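Calmodulin, putative (Toxoplasma gondii, PDB 6TJ6) probably binds calcium ions through EF-hand loops, as a calmodulin-like protein that here packs against the chain of another protein. Local coordinates at residues V96-G101 with E107-M112; K75-F80 with N128-L133; L30-R33 with S38-P41; P5-E10 with R33-S38. All coordinates share one frame; numbering follows the deposited sequence.

Interaction 1: V96-G101 with E107-M112; sequences VMLALG and EEVKAM
M97 and L98, on the exiting helix of one EF-hand (90-100), meet V109 and M112 on the entering helix of the next (106-116), across the short linker that joins the two hands. Only apolar groups touch. The two methionines reach toward each other tip to tip, M97 CE lying 3.6 Å from M112 CE. M97 gets there along a curled chain, bent at both chi2 (-76°) and chi3, whereas M112 starts with CG anti to its backbone N (chi1 176°) and bends only at chi3, which turns both terminal methyls toward each other between the helices. Nearer the backbones, M97 CB packs 4.0 Å from V109 CG1. The helix segments run nearly antiparallel, at 154°, with a closest axis approach of 10.5 Å; in the tandem EF-hand arrangement this brings the end of one helix beside the start of the following one, and L104 of the intervening linker also packs on M97, V109 and M112. On the more exposed flank, L98 slants across V109 and sets CD2 3.7 Å from V109 CG2 and 4.1 Å from V109 CG1, so CD2 lies against both valine methyls. Beside this apolar seam, E108 OE1 accepts a hydrogen bond from S105 N near the start of helix 106-116, and its OE2 forms a salt bridge with a basic side chain of another protein's chain.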
loop_
_atom_site.group_PDB
_atom_site.type_symbol
_atom_site.label_atom_id
_atom_site.label_comp_id
_atom_site.label_asym_id
_atom_site.label_seq_id
_atom_site.Cartn_x
_atom_site.Cartn_y
_atom_site.Cartn_z
ATOM N N VAL A 96 -4.946 -25.935 15.260
ATOM C CA VAL A 96 -5.631 -26.091 13.976
ATOM C C VAL A 96 -5.086 -25.104 12.949
ATOM O O VAL A 96 -4.994 -25.427 11.756
ATOM C CB VAL A 96 -7.159 -25.964 14.137
ATOM C CG1 VAL A 96 -7.678 -27.004 15.124
ATOM C CG2 VAL A 96 -7.556 -24.564 14.562
ATOM N N MET A 97 -4.698 -23.900 13.385
ATOM C CA MET A 97 -4.042 -22.961 12.482
ATOM C C MET A 97 -2.750 -23.550 11.940
ATOM O O MET A 97 -2.441 -23.405 10.752
ATOM C CB MET A 97 -3.757 -21.641 13.201
ATOM C CG MET A 97 -4.983 -20.817 13.572
ATOM S SD MET A 97 -5.716 -19.955 12.173
ATOM C CE MET A 97 -4.311 -19.002 11.613
ATOM N N LEU A 98 -1.986 -24.233 12.797
ATOM C CA LEU A 98 -0.721 -24.804 12.348
ATOM C C LEU A 98 -0.926 -26.047 11.489
ATOM O O LEU A 98 -0.118 -26.319 10.594
ATOM C CB LEU A 98 0.162 -25.126 13.553
ATOM C CG LEU A 98 0.562 -23.907 14.385
ATOM C CD1 LEU A 98 1.298 -24.340 15.637
ATOM C CD2 LEU A 98 1.410 -22.953 13.559
ATOM N N ALA A 99 -1.999 -26.803 11.733
ATOM C CA ALA A 99 -2.212 -28.045 10.999
ATOM C C ALA A 99 -2.832 -27.805 9.628
ATOM O O ALA A 99 -2.459 -28.470 8.654
ATOM C CB ALA A 99 -3.092 -28.993 11.817
ATOM N N LEU A 100 -3.773 -26.864 9.525
ATOM C CA LEU A 100 -4.502 -26.656 8.280
ATOM C C LEU A 100 -4.036 -25.441 7.491
ATOM O O LEU A 100 -4.324 -25.357 6.292
ATOM C CB LEU A 100 -6.002 -26.511 8.562
ATOM C CG LEU A 100 -6.707 -27.673 9.263
ATOM C CD1 LEU A 100 -8.166 -27.326 9.499
ATOM C CD2 LEU A 100 -6.581 -28.959 8.460
ATOM N N GLY A 101 -3.333 -24.505 8.124
ATOM C CA GLY A 101 -2.943 -23.287 7.445
ATOM C C GLY A 101 -1.845 -23.508 6.424
ATOM O O GLY A 101 -1.090 -24.480 6.467
ATOM N N GLU A 107 5.453 -18.000 14.164
ATOM C CA GLU A 107 5.519 -16.783 14.968
ATOM C C GLU A 107 4.289 -15.907 14.754
ATOM O O GLU A 107 3.780 -15.296 15.700
ATOM C CB GLU A 107 6.795 -16.008 14.638
ATOM C CG GLU A 107 7.825 -16.014 15.756
ATOM C CD GLU A 107 9.241 -15.825 15.246
ATOM O OE1 GLU A 107 9.402 -15.511 14.047
ATOM O OE2 GLU A 107 10.186 -16.000 16.042
ATOM N N GLU A 108 3.800 -15.828 13.515
ATOM C CA GLU A 108 2.596 -15.049 13.238
ATOM C C GLU A 108 1.392 -15.626 13.978
ATOM O O GLU A 108 0.592 -14.883 14.574
ATOM C CB GLU A 108 2.353 -15.010 11.727
ATOM C CG GLU A 108 3.549 -14.466 10.934
ATOM C CD GLU A 108 3.494 -14.798 9.450
ATOM O OE1 GLU A 108 2.681 -15.655 9.055
ATOM O OE2 GLU A 108 4.270 -14.205 8.673
ATOM N N VAL A 109 1.261 -16.955 13.963
ATOM C CA VAL A 109 0.210 -17.631 14.720
ATOM C C VAL A 109 0.303 -17.268 16.199
ATOM O O VAL A 109 -0.676 -16.813 16.811
ATOM C CB VAL A 109 0.303 -19.154 14.498
ATOM C CG1 VAL A 109 -0.763 -19.885 15.286
ATOM C CG2 VAL A 109 0.175 -19.481 13.021
ATOM N N LYS A 110 1.488 -17.455 16.787
ATOM C CA LYS A 110 1.703 -17.154 18.203
ATOM C C LYS A 110 1.340 -15.708 18.536
ATOM O O LYS A 110 0.719 -15.433 19.574
ATOM C CB LYS A 110 3.164 -17.444 18.556
ATOM N N ALA A 111 1.713 -14.773 17.661
ATOM C CA ALA A 111 1.374 -13.371 17.876
ATOM C C ALA A 111 -0.135 -13.173 17.906
ATOM O O ALA A 111 -0.669 -12.480 18.782
ATOM C CB ALA A 111 2.012 -12.506 16.788
ATOM N N MET A 112 -0.844 -13.776 16.946
ATOM C CA MET A 112 -2.303 -13.695 16.941
ATOM C C MET A 112 -2.892 -14.219 18.247
ATOM O O MET A 112 -3.812 -13.614 18.815
ATOM C CB MET A 112 -2.868 -14.478 15.759
ATOM C CG MET A 112 -4.386 -14.547 15.722
ATOM S SD MET A 112 -4.964 -15.956 14.765
ATOM C CE MET A 112 -3.825 -15.901 13.389
#

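Interaction 2: K75-F80 with N128-L133; sequences KSFKAF and NFVKML
F77 of helix 69-78 meets F129 and V130 of helix 127-134, tying the first helix of the C-terminal EF-hand pair to its last. The CA atoms of F77 and V130 are 9.3 Å apart, so side chains alone bridge the gap. The aromatic part of the contact is made by the far end of the F77 ring: CZ lies at the edge of the F129 ring, near its plane, 3.9 Å from F129 CE2 and a little farther from CD2. The two phenylalanine side chains cross at about a right angle. F129 holds CG anti to its backbone N (chi1 166°), which swings the ring off helix 127-134 toward F77. Y126 adds a further aromatic neighbour, its ring meeting that of F77 with the planes about 10° apart. The aliphatic part falls to V130, whose CG2 meets the same ring obliquely, 3.7 Å from F77 CE2; V130 also packs on L73 and I74, one turn earlier on helix 69-78. An apolar side chain of another protein's chain also packs on F77, while F80 stacks its ring on an aromatic residue there. Among the polar bonds, S76 OG is hydrogen-bonded to E72 O within helix 69-78, M132 N donates to N128 O within helix 127-134, and F80 N donates to F77 O at 3.0 Å.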
loop_
_atom_site.group_PDB
_atom_site.type_symbol
_atom_site.label_atom_id
_atom_site.label_comp_id
_atom_site.label_asym_id
_atom_site.label_seq_id
_atom_site.Cartn_x
_atom_site.Cartn_y
_atom_site.Cartn_z
ATOM N N LYS A 75 -20.229 -16.405 14.418
ATOM C CA LYS A 75 -21.007 -17.628 14.261
ATOM C C LYS A 75 -20.107 -18.833 14.027
ATOM O O LYS A 75 -20.377 -19.926 14.538
ATOM C CB LYS A 75 -21.991 -17.452 13.102
ATOM C CG LYS A 75 -23.083 -18.501 13.016
ATOM C CD LYS A 75 -24.243 -17.990 12.170
ATOM C CE LYS A 75 -24.244 -18.591 10.774
ATOM N NZ LYS A 75 -24.820 -19.966 10.774
ATOM N N SER A 76 -19.037 -18.655 13.249
ATOM C CA SER A 76 -18.084 -19.740 13.039
ATOM C C SER A 76 -17.338 -20.077 14.324
ATOM O O SER A 76 -17.100 -21.253 14.620
ATOM C CB SER A 76 -17.098 -19.370 11.930
ATOM O OG SER A 76 -17.768 -19.123 10.707
ATOM N N PHE A 77 -16.951 -19.056 15.094
ATOM C CA PHE A 77 -16.269 -19.306 16.362
ATOM C C PHE A 77 -17.179 -20.021 17.353
ATOM O O PHE A 77 -16.727 -20.896 18.103
ATOM C CB PHE A 77 -15.765 -17.995 16.963
ATOM C CG PHE A 77 -14.377 -17.619 16.536
ATOM C CD1 PHE A 77 -13.277 -18.323 16.998
ATOM C CD2 PHE A 77 -14.170 -16.546 15.686
ATOM C CE1 PHE A 77 -11.997 -17.973 16.611
ATOM C CE2 PHE A 77 -12.894 -16.190 15.295
ATOM C CZ PHE A 77 -11.806 -16.903 15.758
ATOM N N LYS A 78 -18.467 -19.662 17.375
ATOM C CA LYS A 78 -19.378 -20.224 18.368
ATOM C C LYS A 78 -19.581 -21.724 18.192
ATOM O O LYS A 78 -19.996 -22.397 19.142
ATOM C CB LYS A 78 -20.729 -19.507 18.314
ATOM C CG LYS A 78 -21.580 -19.727 19.555
ATOM C CD LYS A 78 -23.050 -19.453 19.297
ATOM C CE LYS A 78 -23.896 -19.808 20.514
ATOM N NZ LYS A 78 -24.644 -21.086 20.342
ATOM N N ALA A 79 -19.301 -22.262 17.004
ATOM C CA ALA A 79 -19.383 -23.704 16.802
ATOM C C ALA A 79 -18.385 -24.462 17.665
ATOM O O ALA A 79 -18.611 -25.638 17.969
ATOM C CB ALA A 79 -19.162 -24.044 15.329
ATOM N N PHE A 80 -17.290 -23.817 18.068
ATOM C CA PHE A 80 -16.289 -24.427 18.930
ATOM C C PHE A 80 -16.341 -23.865 20.345
ATOM O O PHE A 80 -15.388 -24.025 21.111
ATOM C CB PHE A 80 -14.899 -24.250 18.324
ATOM C CG PHE A 80 -14.838 -24.590 16.864
ATOM C CD1 PHE A 80 -14.746 -25.910 16.452
ATOM C CD2 PHE A 80 -14.884 -23.592 15.903
ATOM C CE1 PHE A 80 -14.695 -26.229 15.108
ATOM C CE2 PHE A 80 -14.835 -23.902 14.557
ATOM C CZ PHE A 80 -14.740 -25.224 14.158
ATOM N N ASN A 128 -15.110 -10.197 21.176
ATOM C CA ASN A 128 -14.197 -9.068 21.336
ATOM C C ASN A 128 -13.046 -9.151 20.342
ATOM O O ASN A 128 -12.607 -8.131 19.798
ATOM C CB ASN A 128 -13.669 -9.035 22.771
ATOM C CG ASN A 128 -13.021 -7.713 23.129
ATOM O OD1 ASN A 128 -13.356 -6.670 22.570
ATOM N ND2 ASN A 128 -12.089 -7.750 24.075
ATOM N N PHE A 129 -12.563 -10.364 20.074
ATOM C CA PHE A 129 -11.439 -10.544 19.161
ATOM C C PHE A 129 -11.833 -10.210 17.725
ATOM O O PHE A 129 -11.133 -9.455 17.038
ATOM C CB PHE A 129 -10.916 -11.977 19.283
ATOM C CG PHE A 129 -10.000 -12.397 18.175
ATOM C CD1 PHE A 129 -8.753 -11.812 18.021
ATOM C CD2 PHE A 129 -10.375 -13.407 17.304
ATOM C CE1 PHE A 129 -7.905 -12.214 17.002
ATOM C CE2 PHE A 129 -9.535 -13.813 16.286
ATOM C CZ PHE A 129 -8.297 -13.216 16.134
ATOM N N VAL A 130 -12.963 -10.746 17.256
ATOM C CA VAL A 130 -13.413 -10.446 15.897
ATOM C C VAL A 130 -13.698 -8.955 15.745
ATOM O O VAL A 130 -13.373 -8.350 14.715
ATOM C CB VAL A 130 -14.639 -11.306 15.533
ATOM C CG1 VAL A 130 -15.316 -10.775 14.280
ATOM C CG2 VAL A 130 -14.220 -12.754 15.325
ATOM N N LYS A 131 -14.289 -8.335 16.772
ATOM C CA LYS A 131 -14.529 -6.895 16.722
ATOM C C LYS A 131 -13.217 -6.129 16.594
ATOM O O LYS A 131 -12.979 -5.441 15.594
ATOM C CB LYS A 131 -15.301 -6.436 17.961
ATOM C CG LYS A 131 -16.730 -6.943 18.046
ATOM C CD LYS A 131 -17.494 -6.191 19.123
ATOM C CE LYS A 131 -18.372 -7.119 19.951
ATOM N NZ LYS A 131 -19.802 -7.073 19.539
ATOM N N MET A 132 -12.336 -6.255 17.595
ATOM C CA MET A 132 -11.043 -5.570 17.555
ATOM C C MET A 132 -10.118 -6.091 16.447
ATOM O O MET A 132 -8.951 -5.685 16.396
ATOM N N LEU A 133 -10.603 -6.995 15.596
ATOM C CA LEU A 133 -9.919 -7.364 14.363
ATOM C C LEU A 133 -10.491 -6.677 13.128
ATOM O O LEU A 133 -9.727 -6.271 12.246
ATOM C CB LEU A 133 -9.972 -8.886 14.173
ATOM C CG LEU A 133 -9.366 -9.506 12.912
ATOM C CD1 LEU A 133 -8.649 -10.801 13.257
ATOM C CD2 LEU A 133 -10.432 -9.766 11.855
#

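Interaction 3: L30-R33 with S38-P41; sequences LAIR and SPTP
The guanidinium of R33 holds a water at its edge, in the plane of the group, while the ring carbon CD of P39 stands obliquely to it. The water joins the two segments: R33 NH2 donates to it at 2.8 Å, and it donates in turn to P39 O, also at 2.8 Å. The arginine N-H thus reaches the main-chain carbonyl through the water and not directly. The puckered proline ring also brings CD toward the aliphatic base of the arginine, 4.3 Å from R33 CG. Here the exiting helix of the first EF-hand, 26-34, lies against the linker that leads into helix 41-46 of the next helix-loop-helix unit. I32 supplies the apolar side of the contact: its methyl CG2, anti to the backbone N, slants toward the proline and lies 4.0 Å from P39 CD. Behind I32 come F56, W59 and M60 of helix 53-64, and I44 of helix 41-46 touches both R33 and P39. One residue past the proline, T40 takes the N-cap position of helix 41-46; its side chain caps a backbone N in the first turn, and T40 N donates to E43 OE1.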
loop_
_atom_site.group_PDB
_atom_site.type_symbol
_atom_site.label_atom_id
_atom_site.label_comp_id
_atom_site.label_asym_id
_atom_site.label_seq_id
_atom_site.Cartn_x
_atom_site.Cartn_y
_atom_site.Cartn_z
ATOM N N LEU A 30 -7.969 -15.101 -1.628
ATOM C CA LEU A 30 -7.312 -14.546 -0.450
ATOM C C LEU A 30 -7.812 -13.137 -0.166
ATOM O O LEU A 30 -8.270 -12.845 0.947
ATOM C CB LEU A 30 -5.793 -14.569 -0.637
ATOM C CG LEU A 30 -5.077 -15.799 -0.069
ATOM C CD1 LEU A 30 -5.860 -17.084 -0.324
ATOM C CD2 LEU A 30 -3.676 -15.910 -0.647
ATOM N N ALA A 31 -7.788 -12.267 -1.182
ATOM C CA ALA A 31 -8.311 -10.917 -1.002
ATOM C C ALA A 31 -9.697 -10.964 -0.381
ATOM O O ALA A 31 -9.946 -10.344 0.663
ATOM C CB ALA A 31 -8.340 -10.176 -2.340
ATOM N N ILE A 32 -10.589 -11.768 -0.964
ATOM C CA ILE A 32 -11.943 -11.870 -0.434
ATOM C C ILE A 32 -11.897 -12.309 1.022
ATOM O O ILE A 32 -12.445 -11.639 1.911
ATOM C CB ILE A 32 -12.787 -12.823 -1.297
ATOM C CG1 ILE A 32 -12.911 -12.265 -2.715
ATOM C CG2 ILE A 32 -14.159 -13.028 -0.683
ATOM C CD1 ILE A 32 -13.550 -13.218 -3.708
ATOM N N ARG A 33 -11.181 -13.402 1.300
ATOM C CA ARG A 33 -11.140 -13.901 2.667
ATOM C C ARG A 33 -10.483 -12.902 3.604
ATOM O O ARG A 33 -10.807 -12.869 4.797
ATOM C CB ARG A 33 -10.411 -15.247 2.722
ATOM C CG ARG A 33 -11.139 -16.366 1.996
ATOM C CD ARG A 33 -10.657 -17.741 2.442
ATOM N NE ARG A 33 -11.477 -18.810 1.879
ATOM C CZ ARG A 33 -11.012 -19.789 1.110
ATOM N NH1 ARG A 33 -9.719 -19.855 0.818
ATOM N NH2 ARG A 33 -11.843 -20.710 0.639
ATOM N N SER A 38 -16.178 -15.643 3.711
ATOM C CA SER A 38 -15.940 -17.016 3.288
ATOM C C SER A 38 -16.875 -17.348 2.133
ATOM O O SER A 38 -18.019 -17.757 2.364
ATOM C CB SER A 38 -16.162 -17.996 4.442
ATOM O OG SER A 38 -15.345 -17.680 5.552
ATOM N N PRO A 39 -16.437 -17.182 0.887
ATOM C CA PRO A 39 -17.323 -17.480 -0.242
ATOM C C PRO A 39 -17.666 -18.959 -0.306
ATOM O O PRO A 39 -16.875 -19.823 0.078
ATOM C CB PRO A 39 -16.503 -17.045 -1.464
ATOM C CG PRO A 39 -15.083 -17.127 -1.011
ATOM C CD PRO A 39 -15.100 -16.748 0.443
ATOM N N THR A 40 -18.874 -19.240 -0.785
ATOM C CA THR A 40 -19.303 -20.613 -0.973
ATOM C C THR A 40 -18.501 -21.258 -2.102
ATOM O O THR A 40 -17.932 -20.564 -2.947
ATOM C CB THR A 40 -20.795 -20.669 -1.290
ATOM O OG1 THR A 40 -21.036 -20.088 -2.578
ATOM C CG2 THR A 40 -21.595 -19.913 -0.235
ATOM N N PRO A 41 -18.419 -22.593 -2.122
ATOM C CA PRO A 41 -17.735 -23.256 -3.243
ATOM C C PRO A 41 -18.358 -22.942 -4.591
ATOM O O PRO A 41 -17.639 -22.893 -5.596
ATOM C CB PRO A 41 -17.848 -24.745 -2.890
ATOM C CG PRO A 41 -17.974 -24.766 -1.405
ATOM C CD PRO A 41 -18.788 -23.549 -1.062
HETATM O O HOH W 1 -14.425 -19.823 1.445
#

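Interaction 4: P5-E10 with R33-S38; sequences PPRVRE and RSCGVS
C35, just past the end of helix 26-34, points its thiol at the first turn of helix 7-15, where R7 and V8 receive it. From CB the side chain has one step to take. CB itself stands back, 4.7 Å from R7 CG, and the contact is left to SG. With chi1 at -60°, SG sits beside the backbone N of C35 and anti to its carbonyl carbon. There the sulfur lies 4.1 Å from R7 O and 4.2 Å from V8 CA, so it rests against main chain as much as side chain. Around it close R7 CG, at 4.3 Å, and V8 CG2, at 4.4 Å: loose van der Waals packing. M60 of helix 53-64 and A11 of helix 7-15 also touch C35. G36 N donates to R33 O as the helix ends, and the positive phi of G36 (85°) then turns the chain away. The V8 side chain lies about 12 Å from that of D16, a calcium ligand in this protein although no ion is bound to this chain here. The start of an entering helix thus packs against the end of the exiting one, as in the helix-loop-helix of an EF-hand.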
loop_
_atom_site.group_PDB
_atom_site.type_symbol
_atom_site.label_atom_id
_atom_site.label_comp_id
_atom_site.label_asym_id
_atom_site.label_seq_id
_atom_site.Cartn_x
_atom_site.Cartn_y
_atom_site.Cartn_z
ATOM N N PRO A 5 -7.419 3.447 5.496
ATOM C CA PRO A 5 -8.123 3.367 4.211
ATOM C C PRO A 5 -9.251 2.339 4.244
ATOM O O PRO A 5 -9.171 1.393 5.030
ATOM C CB PRO A 5 -7.022 2.940 3.228
ATOM C CG PRO A 5 -5.728 3.214 3.934
ATOM C CD PRO A 5 -6.020 3.006 5.384
ATOM N N PRO A 6 -10.283 2.534 3.422
ATOM C CA PRO A 6 -11.384 1.562 3.372
ATOM C C PRO A 6 -10.879 0.152 3.098
ATOM O O PRO A 6 -9.921 -0.054 2.351
ATOM C CB PRO A 6 -12.262 2.086 2.232
ATOM C CG PRO A 6 -12.030 3.562 2.256
ATOM C CD PRO A 6 -10.575 3.736 2.622
ATOM N N ARG A 7 -11.556 -0.827 3.706
ATOM C CA ARG A 7 -10.995 -2.170 3.818
ATOM C C ARG A 7 -10.922 -2.879 2.468
ATOM O O ARG A 7 -9.926 -3.551 2.173
ATOM C CB ARG A 7 -11.812 -2.985 4.823
ATOM C CG ARG A 7 -11.200 -4.325 5.184
ATOM C CD ARG A 7 -11.901 -4.966 6.379
ATOM N NE ARG A 7 -11.534 -4.335 7.646
ATOM C CZ ARG A 7 -10.401 -4.575 8.297
ATOM N NH1 ARG A 7 -9.514 -5.426 7.796
ATOM N NH2 ARG A 7 -10.145 -3.962 9.443
ATOM N N VAL A 8 -11.954 -2.744 1.632
ATOM C CA VAL A 8 -11.991 -3.485 0.371
ATOM C C VAL A 8 -10.931 -2.961 -0.594
ATOM O O VAL A 8 -10.196 -3.737 -1.225
ATOM C CB VAL A 8 -13.402 -3.417 -0.245
ATOM C CG1 VAL A 8 -13.392 -3.928 -1.675
ATOM C CG2 VAL A 8 -14.391 -4.210 0.602
ATOM N N ARG A 9 -10.844 -1.635 -0.731
ATOM C CA ARG A 9 -9.844 -1.038 -1.611
ATOM C C ARG A 9 -8.433 -1.386 -1.155
ATOM O O ARG A 9 -7.563 -1.720 -1.977
ATOM C CB ARG A 9 -10.044 0.480 -1.659
ATOM C CG ARG A 9 -9.065 1.225 -2.550
ATOM C CD ARG A 9 -9.490 2.675 -2.763
ATOM N NE ARG A 9 -10.035 2.901 -4.100
ATOM C CZ ARG A 9 -11.290 3.256 -4.352
ATOM N NH1 ARG A 9 -11.691 3.437 -5.603
ATOM N NH2 ARG A 9 -12.142 3.444 -3.353
ATOM N N GLU A 10 -8.192 -1.333 0.157
ATOM C CA GLU A 10 -6.886 -1.711 0.682
ATOM C C GLU A 10 -6.589 -3.182 0.426
ATOM O O GLU A 10 -5.449 -3.541 0.125
ATOM C CB GLU A 10 -6.811 -1.408 2.176
ATOM C CG GLU A 10 -5.416 -1.551 2.746
ATOM C CD GLU A 10 -5.400 -1.492 4.255
ATOM O OE1 GLU A 10 -5.976 -2.399 4.893
ATOM O OE2 GLU A 10 -4.818 -0.533 4.802
ATOM N N ARG A 33 -11.181 -13.402 1.300
ATOM C CA ARG A 33 -11.140 -13.901 2.667
ATOM C C ARG A 33 -10.483 -12.902 3.604
ATOM O O ARG A 33 -10.807 -12.869 4.797
ATOM C CB ARG A 33 -10.411 -15.247 2.722
ATOM C CG ARG A 33 -11.139 -16.366 1.996
ATOM C CD ARG A 33 -10.657 -17.741 2.442
ATOM N NE ARG A 33 -11.477 -18.810 1.879
ATOM C CZ ARG A 33 -11.012 -19.789 1.110
ATOM N NH1 ARG A 33 -9.719 -19.855 0.818
ATOM N NH2 ARG A 33 -11.843 -20.710 0.639
ATOM N N SER A 34 -9.590 -12.055 3.084
ATOM C CA SER A 34 -8.933 -11.088 3.954
ATOM C C SER A 34 -9.912 -10.065 4.512
ATOM O O SER A 34 -9.623 -9.450 5.545
ATOM C CB SER A 34 -7.800 -10.378 3.210
ATOM O OG SER A 34 -8.299 -9.390 2.324
ATOM N N CYS A 35 -11.064 -9.882 3.871
ATOM C CA CYS A 35 -12.082 -8.975 4.381
ATOM C C CYS A 35 -13.097 -9.679 5.272
ATOM O O CYS A 35 -14.123 -9.081 5.616
ATOM C CB CYS A 35 -12.789 -8.275 3.219
ATOM S SG CYS A 35 -11.676 -7.298 2.176
ATOM N N GLY A 36 -12.835 -10.929 5.648
ATOM C CA GLY A 36 -13.723 -11.679 6.510
ATOM C C GLY A 36 -14.857 -12.395 5.815
ATOM O O GLY A 36 -15.814 -12.798 6.485
ATOM N N VAL A 37 -14.788 -12.571 4.498
ATOM C CA VAL A 37 -15.836 -13.242 3.739
ATOM C C VAL A 37 -15.366 -14.642 3.373
ATOM O O VAL A 37 -14.283 -14.816 2.801
ATOM C CB VAL A 37 -16.213 -12.441 2.480
ATOM C CG1 VAL A 37 -17.213 -13.223 1.642
ATOM C CG2 VAL A 37 -16.786 -11.085 2.870
ATOM N N SER A 38 -16.178 -15.643 3.711
ATOM C CA SER A 38 -15.940 -17.016 3.288
ATOM C C SER A 38 -16.875 -17.348 2.133
ATOM O O SER A 38 -18.019 -17.757 2.364
ATOM C CB SER A 38 -16.162 -17.996 4.442
ATOM O OG SER A 38 -15.345 -17.680 5.552
#

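Interactions 3 and 4 belong to the N-terminal half and share helix 26-34: it meets the following linker in one and helix 7-15 in the other, and I32 CG2 touches V37 CB between them. Interactions 1 and 2 hold the C-terminal EF-hand pair, where M112 CG approaches F129 CZ. Interaction 2 is wholly buried and part aromatic; interaction 1 is aliphatic and thioether packing with one exposed leucine; interaction 4 is partly buried, centred on a thiol. Interaction 3 alone adds a water bridge, beside buried apolar packing. Between the halves, L133 O comes within 3.7 Å of R7 NH2, bringing interactions 2 and 4 into contact.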